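Local coordinates for protein exosome complex component Rrp42 (Archaeoglobus fulgidus, PDB 3M7N) that is probably a non-catalytic subunit of the RNA-degrading exosome that contributes to structuring the active site of its partner Rrp41, at residues V180-V192 with E204-K218. Sequence-based numbering, arbitrary orientation.
Sequences VRDLPVSVTSLIV and EMSVGDTTLTITTDK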
loop_
_atom_site.group_PDB
_atom_site.type_symbol
_atom_site.label_atom_id
_atom_site.label_comp_id
_atom_site.label_asym_id
_atom_site.label_seq_id
_atom_site.Cartn_x
_atom_site.Cartn_y
_atom_site.Cartn_z
ATOM N N VAL H 180 15.971 -32.040 -23.358
ATOM C CA VAL H 180 16.784 -31.522 -22.263
ATOM C C VAL H 180 18.223 -32.037 -22.365
ATOM O O VAL H 180 18.453 -33.238 -22.368
ATOM C CB VAL H 180 16.217 -31.935 -20.890
ATOM C CG1 VAL H 180 17.090 -31.383 -19.790
ATOM C CG2 VAL H 180 14.771 -31.452 -20.737
ATOM N N ARG H 181 19.194 -31.133 -22.412
ATOM C CA ARG H 181 20.572 -31.545 -22.660
ATOM C C ARG H 181 21.575 -31.248 -21.543
ATOM O O ARG H 181 22.779 -31.359 -21.744
ATOM C CB ARG H 181 21.063 -30.937 -23.963
ATOM C CG ARG H 181 20.925 -29.455 -24.001
ATOM C CD ARG H 181 21.320 -28.921 -25.367
ATOM N NE ARG H 181 21.113 -27.480 -25.466
ATOM C CZ ARG H 181 21.425 -26.752 -26.532
ATOM N NH1 ARG H 181 21.960 -27.337 -27.605
ATOM N NH2 ARG H 181 21.200 -25.439 -26.519
ATOM N N ASP H 182 21.099 -30.883 -20.366
ATOM C CA ASP H 182 22.026 -30.716 -19.246
ATOM C C ASP H 182 21.251 -30.884 -17.962
ATOM O O ASP H 182 20.029 -31.011 -17.975
ATOM C CB ASP H 182 22.759 -29.355 -19.292
ATOM C CG ASP H 182 24.136 -29.392 -18.596
ATOM O OD1 ASP H 182 25.092 -28.784 -19.124
ATOM O OD2 ASP H 182 24.270 -30.019 -17.521
ATOM N N LEU H 183 21.967 -30.912 -16.851
ATOM C CA LEU H 183 21.327 -31.194 -15.585
ATOM C C LEU H 183 21.910 -30.263 -14.514
ATOM O O LEU H 183 22.736 -30.670 -13.697
ATOM C CB LEU H 183 21.510 -32.671 -15.234
ATOM C CG LEU H 183 20.362 -33.383 -14.509
ATOM C CD1 LEU H 183 20.691 -34.859 -14.233
ATOM C CD2 LEU H 183 19.984 -32.658 -13.209
ATOM N N PRO H 184 21.479 -28.996 -14.538
ATOM C CA PRO H 184 21.814 -27.979 -13.533
ATOM C C PRO H 184 21.352 -28.413 -12.148
ATOM O O PRO H 184 20.177 -28.779 -11.990
ATOM C CB PRO H 184 20.967 -26.765 -13.932
ATOM C CG PRO H 184 20.378 -27.070 -15.237
ATOM C CD PRO H 184 20.495 -28.525 -15.527
ATOM N N VAL H 185 22.249 -28.335 -11.166
ATOM C CA VAL H 185 21.933 -28.643 -9.783
ATOM C C VAL H 185 22.613 -27.592 -8.960
ATOM O O VAL H 185 23.796 -27.259 -9.217
ATOM C CB VAL H 185 22.495 -30.006 -9.358
ATOM C CG1 VAL H 185 22.235 -30.255 -7.884
ATOM C CG2 VAL H 185 21.925 -31.125 -10.244
ATOM N N SER H 186 21.863 -27.053 -7.993
ATOM C CA SER H 186 22.361 -25.996 -7.128
ATOM C C SER H 186 22.582 -26.511 -5.724
ATOM O O SER H 186 21.809 -27.329 -5.225
ATOM C CB SER H 186 21.385 -24.801 -7.098
ATOM O OG SER H 186 20.289 -25.059 -6.222
ATOM N N VAL H 187 23.647 -26.033 -5.091
ATOM C CA VAL H 187 23.998 -26.418 -3.729
ATOM C C VAL H 187 24.145 -25.180 -2.869
ATOM O O VAL H 187 24.980 -24.312 -3.134
ATOM C CB VAL H 187 25.338 -27.202 -3.667
ATOM C CG1 VAL H 187 25.733 -27.488 -2.210
ATOM C CG2 VAL H 187 25.246 -28.488 -4.478
ATOM N N THR H 188 23.369 -25.131 -1.797
ATOM C CA THR H 188 23.261 -23.934 -0.990
ATOM C C THR H 188 23.742 -24.188 0.411
ATOM O O THR H 188 23.296 -25.127 1.070
ATOM C CB THR H 188 21.781 -23.426 -0.948
ATOM O OG1 THR H 188 21.399 -23.003 -2.261
ATOM C CG2 THR H 188 21.616 -22.286 0.051
ATOM N N SER H 189 24.643 -23.333 0.883
ATOM C CA SER H 189 25.142 -23.495 2.231
ATOM C C SER H 189 24.843 -22.298 3.130
ATOM O O SER H 189 24.898 -21.139 2.708
ATOM C CB SER H 189 26.653 -23.801 2.215
ATOM O OG SER H 189 26.933 -24.944 1.430
ATOM N N LEU H 190 24.523 -22.601 4.377
ATOM C CA LEU H 190 24.450 -21.597 5.411
ATOM C C LEU H 190 25.894 -21.263 5.849
ATOM O O LEU H 190 26.670 -22.164 6.198
ATOM C CB LEU H 190 23.653 -22.177 6.579
ATOM C CG LEU H 190 22.953 -21.306 7.614
ATOM C CD1 LEU H 190 23.011 -21.980 8.983
ATOM C CD2 LEU H 190 23.538 -19.937 7.663
ATOM N N ILE H 191 26.269 -19.986 5.837
ATOM C CA ILE H 191 27.596 -19.612 6.320
ATOM C C ILE H 191 27.510 -19.034 7.730
ATOM O O ILE H 191 26.877 -18.012 7.948
ATOM C CB ILE H 191 28.284 -18.580 5.397
ATOM C CG1 ILE H 191 28.186 -19.009 3.928
ATOM C CG2 ILE H 191 29.720 -18.371 5.816
ATOM C CD1 ILE H 191 28.813 -20.366 3.622
ATOM N N VAL H 192 28.127 -19.707 8.695
ATOM C CA VAL H 192 28.201 -19.170 10.039
ATOM C C VAL H 192 29.654 -18.946 10.448
ATOM O O VAL H 192 30.356 -19.896 10.808
ATOM C CB VAL H 192 27.544 -20.099 11.074
ATOM C CG1 VAL H 192 27.520 -19.419 12.443
ATOM C CG2 VAL H 192 26.137 -20.514 10.640
ATOM N N GLU H 204 18.238 -24.507 11.391
ATOM C CA GLU H 204 19.570 -23.952 11.245
ATOM C C GLU H 204 19.514 -22.512 10.755
ATOM O O GLU H 204 20.350 -21.703 11.139
ATOM C CB GLU H 204 20.461 -24.832 10.350
ATOM C CG GLU H 204 20.857 -26.155 11.015
ATOM C CD GLU H 204 21.428 -27.180 10.032
ATOM O OE1 GLU H 204 22.280 -28.008 10.446
ATOM O OE2 GLU H 204 21.021 -27.150 8.853
ATOM N N MET H 205 18.527 -22.187 9.925
ATOM C CA MET H 205 18.414 -20.829 9.409
ATOM C C MET H 205 18.128 -19.821 10.536
ATOM O O MET H 205 18.265 -18.631 10.346
ATOM C CB MET H 205 17.335 -20.735 8.329
ATOM C CG MET H 205 17.657 -21.478 7.020
ATOM S SD MET H 205 19.199 -20.999 6.210
ATOM C CE MET H 205 18.910 -19.243 5.943
ATOM N N SER H 206 17.744 -20.300 11.711
ATOM C CA SER H 206 17.543 -19.402 12.833
ATOM C C SER H 206 18.796 -18.573 13.103
ATOM O O SER H 206 18.741 -17.527 13.722
ATOM C CB SER H 206 17.195 -20.201 14.079
ATOM O OG SER H 206 18.353 -20.874 14.528
ATOM N N VAL H 207 19.937 -19.052 12.643
ATOM C CA VAL H 207 21.191 -18.357 12.876
ATOM C C VAL H 207 21.275 -17.035 12.125
ATOM O O VAL H 207 21.864 -16.084 12.616
ATOM C CB VAL H 207 22.407 -19.255 12.524
ATOM C CG1 VAL H 207 23.692 -18.456 12.590
ATOM C CG2 VAL H 207 22.468 -20.455 13.479
ATOM N N GLY H 208 20.704 -16.978 10.929
ATOM C CA GLY H 208 20.756 -15.774 10.123
ATOM C C GLY H 208 20.576 -16.172 8.683
ATOM O O GLY H 208 20.682 -17.356 8.355
ATOM N N ASP H 209 20.298 -15.212 7.814
ATOM C CA ASP H 209 20.013 -15.536 6.420
ATOM C C ASP H 209 21.257 -15.337 5.551
ATOM O O ASP H 209 21.250 -14.565 4.598
ATOM C CB ASP H 209 18.854 -14.688 5.903
ATOM C CG ASP H 209 18.260 -15.227 4.615
ATOM O OD1 ASP H 209 18.722 -16.290 4.137
ATOM O OD2 ASP H 209 17.322 -14.589 4.075
ATOM N N THR H 210 22.321 -16.048 5.888
ATOM C CA THR H 210 23.636 -15.794 5.301
ATOM C C THR H 210 24.112 -17.035 4.545
ATOM O O THR H 210 24.657 -17.979 5.135
ATOM C CB THR H 210 24.623 -15.473 6.396
ATOM O OG1 THR H 210 24.486 -16.458 7.428
ATOM C CG2 THR H 210 24.316 -14.127 6.987
ATOM N N THR H 211 23.880 -17.036 3.240
ATOM C CA THR H 211 24.086 -18.230 2.458
ATOM C C THR H 211 24.983 -18.042 1.232
ATOM O O THR H 211 25.308 -16.923 0.817
ATOM C CB THR H 211 22.741 -18.820 1.989
ATOM O OG1 THR H 211 22.115 -17.913 1.078
ATOM C CG2 THR H 211 21.811 -19.106 3.183
ATOM N N LEU H 212 25.366 -19.175 0.655
ATOM C CA LEU H 212 26.106 -19.190 -0.596
ATOM C C LEU H 212 25.527 -20.321 -1.436
ATOM O O LEU H 212 25.344 -21.438 -0.958
ATOM C CB LEU H 212 27.603 -19.358 -0.309
ATOM C CG LEU H 212 28.738 -19.166 -1.332
ATOM C CD1 LEU H 212 29.276 -20.484 -1.799
ATOM C CD2 LEU H 212 28.391 -18.269 -2.511
ATOM N N THR H 213 25.182 -20.006 -2.672
ATOM C CA THR H 213 24.659 -20.990 -3.597
ATOM C C THR H 213 25.605 -21.141 -4.789
ATOM O O THR H 213 26.017 -20.152 -5.387
ATOM C CB THR H 213 23.263 -20.572 -4.130
ATOM O OG1 THR H 213 22.333 -20.499 -3.046
ATOM C CG2 THR H 213 22.770 -21.580 -5.124
ATOM N N ILE H 214 25.948 -22.378 -5.131
ATOM C CA ILE H 214 26.748 -22.653 -6.319
ATOM C C ILE H 214 26.011 -23.669 -7.173
ATOM O O ILE H 214 25.597 -24.719 -6.672
ATOM C CB ILE H 214 28.157 -23.203 -5.965
ATOM C CG1 ILE H 214 28.962 -22.141 -5.232
ATOM C CG2 ILE H 214 28.922 -23.602 -7.244
ATOM C CD1 ILE H 214 30.113 -22.679 -4.471
ATOM N N THR H 215 25.854 -23.359 -8.453
ATOM C CA THR H 215 25.212 -24.269 -9.385
ATOM C C THR H 215 26.166 -24.786 -10.457
ATOM O O THR H 215 26.916 -24.029 -11.069
ATOM C CB THR H 215 24.010 -23.601 -10.068
ATOM O OG1 THR H 215 23.214 -22.950 -9.068
ATOM C CG2 THR H 215 23.167 -24.632 -10.850
ATOM N N THR H 216 26.115 -26.087 -10.706
ATOM C CA THR H 216 26.955 -26.669 -11.734
ATOM C C THR H 216 26.143 -27.397 -12.796
ATOM O O THR H 216 24.981 -27.760 -12.579
ATOM C CB THR H 216 27.959 -27.650 -11.130
ATOM O OG1 THR H 216 27.240 -28.722 -10.523
ATOM C CG2 THR H 216 28.814 -26.969 -10.074
ATOM N N ASP H 217 26.771 -27.599 -13.951
ATOM C CA ASP H 217 26.200 -28.418 -15.003
ATOM C C ASP H 217 26.750 -29.847 -14.932
ATOM O O ASP H 217 27.476 -30.197 -13.999
ATOM C CB ASP H 217 26.439 -27.799 -16.392
ATOM C CG ASP H 217 27.915 -27.794 -16.808
ATOM O OD1 ASP H 217 28.734 -28.496 -16.189
ATOM O OD2 ASP H 217 28.255 -27.075 -17.774
ATOM N N LYS H 218 26.368 -30.649 -15.925
ATOM C CA LYS H 218 26.834 -32.026 -16.159
ATOM C C LYS H 218 28.332 -32.286 -15.962
ATOM O O LYS H 218 28.734 -33.301 -15.415
ATOM C CB LYS H 218 26.537 -32.379 -17.625
ATOM C CG LYS H 218 25.448 -33.373 -17.851
ATOM C CD LYS H 218 25.402 -33.699 -19.334
ATOM C CE LYS H 218 25.757 -32.461 -20.134
ATOM N NZ LYS H 218 26.181 -32.775 -21.527
HETATM O O HOH W 1 24.086 -33.486 -23.705
#
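Val187 and Ile214 exchange backbone hydrogen bonds in both directions, as do Val185 with Thr216 and Ser189 with Leu212, so that strands 185-192 and 211-216 run antiparallel with their axes 4.5 Å apart. Past the last of these pairs, Ile191 N reaches Thr210 O at 2.7 Å, and Thr210 OG1 closes the end by donating to Ile191 O over 2.9 Å. That hydroxyl lies between its own backbone N and carbonyl carbon (chi1 48°), which turns it onto the neighbouring strand.

At the other end Asp182 OD2 takes Lys218 N on its syn lone pair at 2.7 Å, in a nearly straight bond (163°), and Leu183 N on its anti lone pair, so two amides fix the carboxylate's rotation. With an alanine here, the amide N-H groups of Leu183 and Lys218 would probably lose their shared acceptor. Asp182 OD1 lies against Asp217 CB and 3.8 Å from Asp217 OD2, a closeness of like charges that would probably be unfavourable in itself; Asp219 N holds Asp217 OD1. A water links Arg181 O to Lys218 NZ.

These are the two central strands of a four-stranded antiparallel sheet in the C-terminal part of the RNase PH fold, flanked by strands 195-198 and 222-228. Helix 235-253 packs on the face bearing Val185, Ser189 and Thr216, helix 148-161 on the face with Ser186, Thr188 and Thr213. On that second face the hydroxyls Thr188 OG1 and Thr213 OG1 meet at 2.8 Å, and Asp150 binds Thr188 OG1 and Ser186 OG.

Leu190 sets its methyls against carbonyls, CD1 on Glu204 O (3.4 Å) and CD2 on Thr210 O. Apolar contacts lie alongside: the side chains of Leu190 and Met205 pass in opposite directions, CG beside SD, and those of Val192 and Val207 cross at about a right angle, Val192 CG2 3.7 Å from Val207 CG1.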